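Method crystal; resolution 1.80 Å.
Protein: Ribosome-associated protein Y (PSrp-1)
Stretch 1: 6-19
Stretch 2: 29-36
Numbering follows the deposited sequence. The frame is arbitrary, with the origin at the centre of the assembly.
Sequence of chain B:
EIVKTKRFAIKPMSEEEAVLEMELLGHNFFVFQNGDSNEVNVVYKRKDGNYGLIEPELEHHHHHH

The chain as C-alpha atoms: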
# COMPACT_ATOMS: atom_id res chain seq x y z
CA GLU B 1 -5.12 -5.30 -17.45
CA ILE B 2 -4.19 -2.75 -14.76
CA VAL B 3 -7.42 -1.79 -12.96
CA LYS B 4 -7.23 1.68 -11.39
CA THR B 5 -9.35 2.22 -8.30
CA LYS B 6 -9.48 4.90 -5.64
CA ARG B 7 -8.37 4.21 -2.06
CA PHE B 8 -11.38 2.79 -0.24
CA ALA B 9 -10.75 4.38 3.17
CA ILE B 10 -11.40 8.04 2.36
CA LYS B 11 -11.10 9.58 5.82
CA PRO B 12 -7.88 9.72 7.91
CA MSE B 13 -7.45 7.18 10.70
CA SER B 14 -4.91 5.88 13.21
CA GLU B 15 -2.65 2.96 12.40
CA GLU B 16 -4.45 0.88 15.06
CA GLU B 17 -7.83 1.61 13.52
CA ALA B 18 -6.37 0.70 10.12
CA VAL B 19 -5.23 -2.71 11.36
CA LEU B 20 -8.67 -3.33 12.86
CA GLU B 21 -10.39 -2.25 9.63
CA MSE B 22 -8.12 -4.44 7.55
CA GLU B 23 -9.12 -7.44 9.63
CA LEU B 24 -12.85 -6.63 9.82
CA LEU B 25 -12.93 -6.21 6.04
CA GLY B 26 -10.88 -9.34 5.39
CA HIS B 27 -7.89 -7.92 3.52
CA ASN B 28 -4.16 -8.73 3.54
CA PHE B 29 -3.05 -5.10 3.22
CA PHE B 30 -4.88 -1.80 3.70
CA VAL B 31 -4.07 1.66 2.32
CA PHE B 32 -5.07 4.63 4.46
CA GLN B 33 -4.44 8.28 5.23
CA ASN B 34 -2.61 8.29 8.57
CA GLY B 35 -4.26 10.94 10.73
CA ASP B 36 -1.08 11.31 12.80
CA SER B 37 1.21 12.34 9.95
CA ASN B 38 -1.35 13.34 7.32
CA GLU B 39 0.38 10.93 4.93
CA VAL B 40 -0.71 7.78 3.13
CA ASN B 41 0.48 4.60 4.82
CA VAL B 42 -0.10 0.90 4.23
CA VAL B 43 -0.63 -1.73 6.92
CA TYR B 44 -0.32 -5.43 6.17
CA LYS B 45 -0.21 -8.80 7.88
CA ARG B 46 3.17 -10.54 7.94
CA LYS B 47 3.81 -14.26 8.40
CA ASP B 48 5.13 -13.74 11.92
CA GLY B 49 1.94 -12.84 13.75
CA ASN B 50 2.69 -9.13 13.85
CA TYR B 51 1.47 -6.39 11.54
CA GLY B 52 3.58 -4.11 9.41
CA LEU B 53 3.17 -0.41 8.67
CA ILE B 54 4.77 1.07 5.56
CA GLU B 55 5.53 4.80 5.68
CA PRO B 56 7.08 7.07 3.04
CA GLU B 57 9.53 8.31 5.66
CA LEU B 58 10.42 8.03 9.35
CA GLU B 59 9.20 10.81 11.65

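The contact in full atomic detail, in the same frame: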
# COMPACT_ATOMS: atom_id res chain seq x y z
N LYS B 6 -9.81 3.91 -6.64
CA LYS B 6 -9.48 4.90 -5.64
C LYS B 6 -9.40 4.23 -4.28
O LYS B 6 -10.10 3.25 -4.03
CB LYS B 6 -10.54 6.00 -5.61
CG LYS B 6 -10.24 7.13 -4.64
CD LYS B 6 -11.29 8.24 -4.70
CE LYS B 6 -12.63 7.78 -4.15
NZ LYS B 6 -13.62 8.90 -4.13
N ARG B 7 -8.53 4.74 -3.41
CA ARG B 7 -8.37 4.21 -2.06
C ARG B 7 -9.75 4.14 -1.41
O ARG B 7 -10.50 5.11 -1.42
CB ARG B 7 -7.47 5.14 -1.24
CG ARG B 7 -7.12 4.61 0.13
CD ARG B 7 -6.33 5.64 0.91
NE ARG B 7 -7.13 6.79 1.28
CZ ARG B 7 -6.81 8.06 1.02
NH1 ARG B 7 -5.68 8.34 0.37
NH2 ARG B 7 -7.60 9.04 1.42
N PHE B 8 -10.07 2.98 -0.85
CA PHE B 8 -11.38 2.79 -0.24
C PHE B 8 -11.61 3.63 1.01
O PHE B 8 -12.67 4.26 1.15
CB PHE B 8 -11.60 1.31 0.11
CG PHE B 8 -13.05 0.93 0.23
CD1 PHE B 8 -13.81 0.68 -0.91
CD2 PHE B 8 -13.66 0.87 1.47
CE1 PHE B 8 -15.17 0.37 -0.80
CE2 PHE B 8 -15.02 0.56 1.59
CZ PHE B 8 -15.77 0.31 0.45
N ALA B 9 -10.65 3.62 1.93
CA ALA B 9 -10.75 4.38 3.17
C ALA B 9 -10.46 5.84 2.88
O ALA B 9 -9.30 6.26 2.86
CB ALA B 9 -9.77 3.84 4.21
N ILE B 10 -11.51 6.62 2.69
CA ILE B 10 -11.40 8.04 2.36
C ILE B 10 -10.92 8.95 3.48
O ILE B 10 -10.10 9.83 3.26
CB ILE B 10 -12.74 8.57 1.83
CG1 ILE B 10 -13.17 7.76 0.60
CG2 ILE B 10 -12.62 10.05 1.51
CD1 ILE B 10 -14.52 8.18 0.01
N LYS B 11 -11.44 8.74 4.68
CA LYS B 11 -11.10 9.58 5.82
C LYS B 11 -9.89 9.09 6.60
O LYS B 11 -9.66 7.88 6.74
CB LYS B 11 -12.32 9.68 6.74
CG LYS B 11 -13.56 10.15 5.97
CD LYS B 11 -14.85 9.97 6.74
CE LYS B 11 -15.07 11.06 7.76
NZ LYS B 11 -16.44 10.96 8.36
N PRO B 12 -9.08 10.03 7.13
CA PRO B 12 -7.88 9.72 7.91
C PRO B 12 -8.20 8.90 9.15
O PRO B 12 -9.25 9.06 9.76
CB PRO B 12 -7.34 11.10 8.27
CG PRO B 12 -7.80 11.95 7.14
CD PRO B 12 -9.22 11.48 6.94
N MSE B 13 -7.28 8.01 9.52
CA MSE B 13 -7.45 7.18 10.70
C MSE B 13 -6.10 6.82 11.29
O MSE B 13 -5.06 7.02 10.67
CB MSE B 13 -8.23 5.91 10.36
CG MSE B 13 -7.61 5.05 9.29
SE MSE B 13 -8.61 3.41 9.07
CE MSE B 13 -10.07 4.06 8.01
N SER B 14 -6.13 6.28 12.51
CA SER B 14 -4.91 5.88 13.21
C SER B 14 -4.45 4.54 12.68
O SER B 14 -5.24 3.78 12.12
CB SER B 14 -5.19 5.76 14.71
OG SER B 14 -5.99 4.62 14.97
N GLU B 15 -3.17 4.24 12.87
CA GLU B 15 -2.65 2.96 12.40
C GLU B 15 -3.37 1.79 13.07
O GLU B 15 -3.60 0.76 12.43
CB GLU B 15 -1.13 2.88 12.65
CG GLU B 15 -0.71 3.19 14.08
CD GLU B 15 0.80 3.18 14.25
OE1 GLU B 15 1.48 3.92 13.51
OE2 GLU B 15 1.30 2.43 15.12
N GLU B 16 -3.74 1.94 14.34
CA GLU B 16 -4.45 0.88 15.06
C GLU B 16 -5.83 0.66 14.44
O GLU B 16 -6.27 -0.48 14.27
CB GLU B 16 -4.64 1.24 16.54
CG GLU B 16 -3.40 1.19 17.41
CD GLU B 16 -2.48 2.38 17.21
OE1 GLU B 16 -2.93 3.42 16.69
OE2 GLU B 16 -1.29 2.28 17.59
N GLU B 17 -6.52 1.74 14.12
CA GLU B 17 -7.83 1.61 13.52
C GLU B 17 -7.68 0.97 12.14
O GLU B 17 -8.55 0.21 11.71
CB GLU B 17 -8.52 2.97 13.37
CG GLU B 17 -9.97 2.83 12.90
CD GLU B 17 -10.63 4.16 12.62
OE1 GLU B 17 -10.30 5.15 13.31
OE2 GLU B 17 -11.50 4.22 11.72
N ALA B 18 -6.59 1.28 11.45
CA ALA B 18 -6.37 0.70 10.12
C ALA B 18 -6.18 -0.81 10.21
O ALA B 18 -6.69 -1.56 9.37
CB ALA B 18 -5.14 1.35 9.45
N VAL B 19 -5.44 -1.27 11.21
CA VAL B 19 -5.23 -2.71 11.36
C VAL B 19 -6.55 -3.40 11.66
O VAL B 19 -6.84 -4.48 11.13
CB VAL B 19 -4.24 -3.03 12.51
CG1 VAL B 19 -4.21 -4.52 12.78
CG2 VAL B 19 -2.85 -2.55 12.13
N PHE B 29 -3.76 -6.37 3.12
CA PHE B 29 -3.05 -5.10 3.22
C PHE B 29 -4.14 -4.04 3.16
O PHE B 29 -5.23 -4.31 2.67
CB PHE B 29 -2.01 -4.94 2.11
CG PHE B 29 -2.58 -4.69 0.76
CD1 PHE B 29 -2.91 -3.40 0.35
CD2 PHE B 29 -2.76 -5.74 -0.13
CE1 PHE B 29 -3.41 -3.16 -0.93
CE2 PHE B 29 -3.26 -5.51 -1.42
CZ PHE B 29 -3.58 -4.21 -1.81
N PHE B 30 -3.86 -2.85 3.67
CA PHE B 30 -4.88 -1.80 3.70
C PHE B 30 -4.21 -0.43 3.57
O PHE B 30 -3.32 -0.09 4.36
CB PHE B 30 -5.63 -1.93 5.04
CG PHE B 30 -6.86 -1.06 5.16
CD1 PHE B 30 -8.05 -1.41 4.52
CD2 PHE B 30 -6.84 0.07 5.96
CE1 PHE B 30 -9.20 -0.65 4.70
CE2 PHE B 30 -7.99 0.83 6.14
CZ PHE B 30 -9.17 0.48 5.51
N VAL B 31 -4.63 0.33 2.57
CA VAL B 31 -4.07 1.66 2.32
C VAL B 31 -4.93 2.69 3.04
O VAL B 31 -6.16 2.64 2.95
CB VAL B 31 -4.08 1.98 0.80
CG1 VAL B 31 -3.42 3.33 0.55
CG2 VAL B 31 -3.37 0.87 0.03
N PHE B 32 -4.30 3.62 3.74
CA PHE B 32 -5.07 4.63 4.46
C PHE B 32 -4.30 5.92 4.67
O PHE B 32 -3.07 5.96 4.56
CB PHE B 32 -5.51 4.08 5.82
CG PHE B 32 -4.39 3.93 6.82
CD1 PHE B 32 -4.30 4.77 7.92
CD2 PHE B 32 -3.42 2.94 6.66
CE1 PHE B 32 -3.27 4.64 8.85
CE2 PHE B 32 -2.38 2.80 7.59
CZ PHE B 32 -2.30 3.65 8.68
N GLN B 33 -5.03 6.98 4.96
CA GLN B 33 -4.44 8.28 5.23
C GLN B 33 -4.20 8.29 6.73
O GLN B 33 -5.16 8.26 7.50
CB GLN B 33 -5.43 9.39 4.85
CG GLN B 33 -5.00 10.79 5.24
CD GLN B 33 -4.00 11.38 4.27
OE1 GLN B 33 -2.90 10.86 4.10
NE2 GLN B 33 -4.39 12.47 3.63
N ASN B 34 -2.94 8.29 7.15
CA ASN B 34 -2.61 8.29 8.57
C ASN B 34 -2.95 9.66 9.16
O ASN B 34 -2.38 10.67 8.75
CB ASN B 34 -1.12 7.99 8.78
CG ASN B 34 -0.78 7.71 10.23
OD1 ASN B 34 -1.25 8.40 11.13
ND2 ASN B 34 0.06 6.71 10.46
N GLY B 35 -3.86 9.68 10.13
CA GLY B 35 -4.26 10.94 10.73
C GLY B 35 -3.20 11.57 11.62
O GLY B 35 -3.32 12.73 12.00
N ASP B 36 -2.16 10.81 11.95
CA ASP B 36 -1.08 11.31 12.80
C ASP B 36 -0.06 12.11 12.01
O ASP B 36 0.47 13.11 12.50
CB ASP B 36 -0.39 10.14 13.50
CG ASP B 36 0.85 10.56 14.28
OD1 ASP B 36 1.87 10.90 13.65
OD2 ASP B 36 0.79 10.56 15.53
O HOH W 1 -8.51 1.69 1.97
O HOH W 2 -7.79 6.52 5.16
O HOH W 3 -1.66 6.44 13.72
O HOH W 4 0.98 6.36 13.06

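The two stretches join by one short backbone clasp, and side chains and water close the gaps around it. Met-13, a selenomethionine here, forms a single beta bridge with Asn-34: Met-13 N donates to Gln-33 O at 2.9 Å, and Gly-35 N donates to Met-13 O at 3.0 Å. Beyond the clasp, the helix that starts at Glu-15 runs nearly antiparallel to the strand, at 160°, with axes 9.3 Å apart at closest approach. Ser-14 makes the turn into that helix. With chi1 at p, its OG accepts from Glu-17 N at 3.0 Å, capping an amide that has no helical carbonyl to use.

That spacing leaves room for aromatic rings, and Phe-30 and Phe-32 supply them by different rotamers. Phe-30 has its CA-to-CB bond toward the first stretch, and chi1 t extends the ring until CZ lies 3.7 Å from Ala-9 CB. Phe-32 leaves the backbone sideways, and chi1 p brings its ring end nearer the helix. There Ala-18 CB sits 3.5 Å from the centroid of the Phe-32 ring, only 5° off the normal, a CH-pi contact in which a methyl lies squarely over the ring face. Alanine's methyl is the whole of its side chain, and it lies directly between helix backbone and ring; Ala-18 CB also reaches Phe-30 CD2 at 4.1 Å.

Met-13 takes chi1 p, chi2 t and chi3 p, which lays its CG 3.6 Å from Phe-32 CD1 and carries SE to 4.0 Å from Phe-30 CE2. The selenium meets the Phe-30 ring at its edge, so one flexible side chain serves both aromatics.

Arg-7 shows how a long polar chain can pack as a hydrocarbon. Its t, t start lays CG 3.6 Å from Val-31 O and CD 3.7 Å from Val-31 CG1. The p turn at chi3 then helps bring the guanidinium back to its own loop: NE donates to Ala-9 O at 2.7 Å and NH2 to Ile-10 O at 3.2 Å, while Gln-33 CB covers one guanidinium face. Nearby, Pro-12 CG packs 3.6 Å from Gln-33 CG.

Water completes the pairing where the backbones separate. One molecule accepts from Ala-9 N at 2.9 Å and donates to Val-31 O at 2.7 Å; another accepts from Gln-33 N at 2.8 Å and donates to both Ala-9 O and Lys-11 O, each at 2.8 Å. Near the helix start, Glu-15 OE1 and Asn-34 ND2, 4.4 Å apart, are linked by a third water.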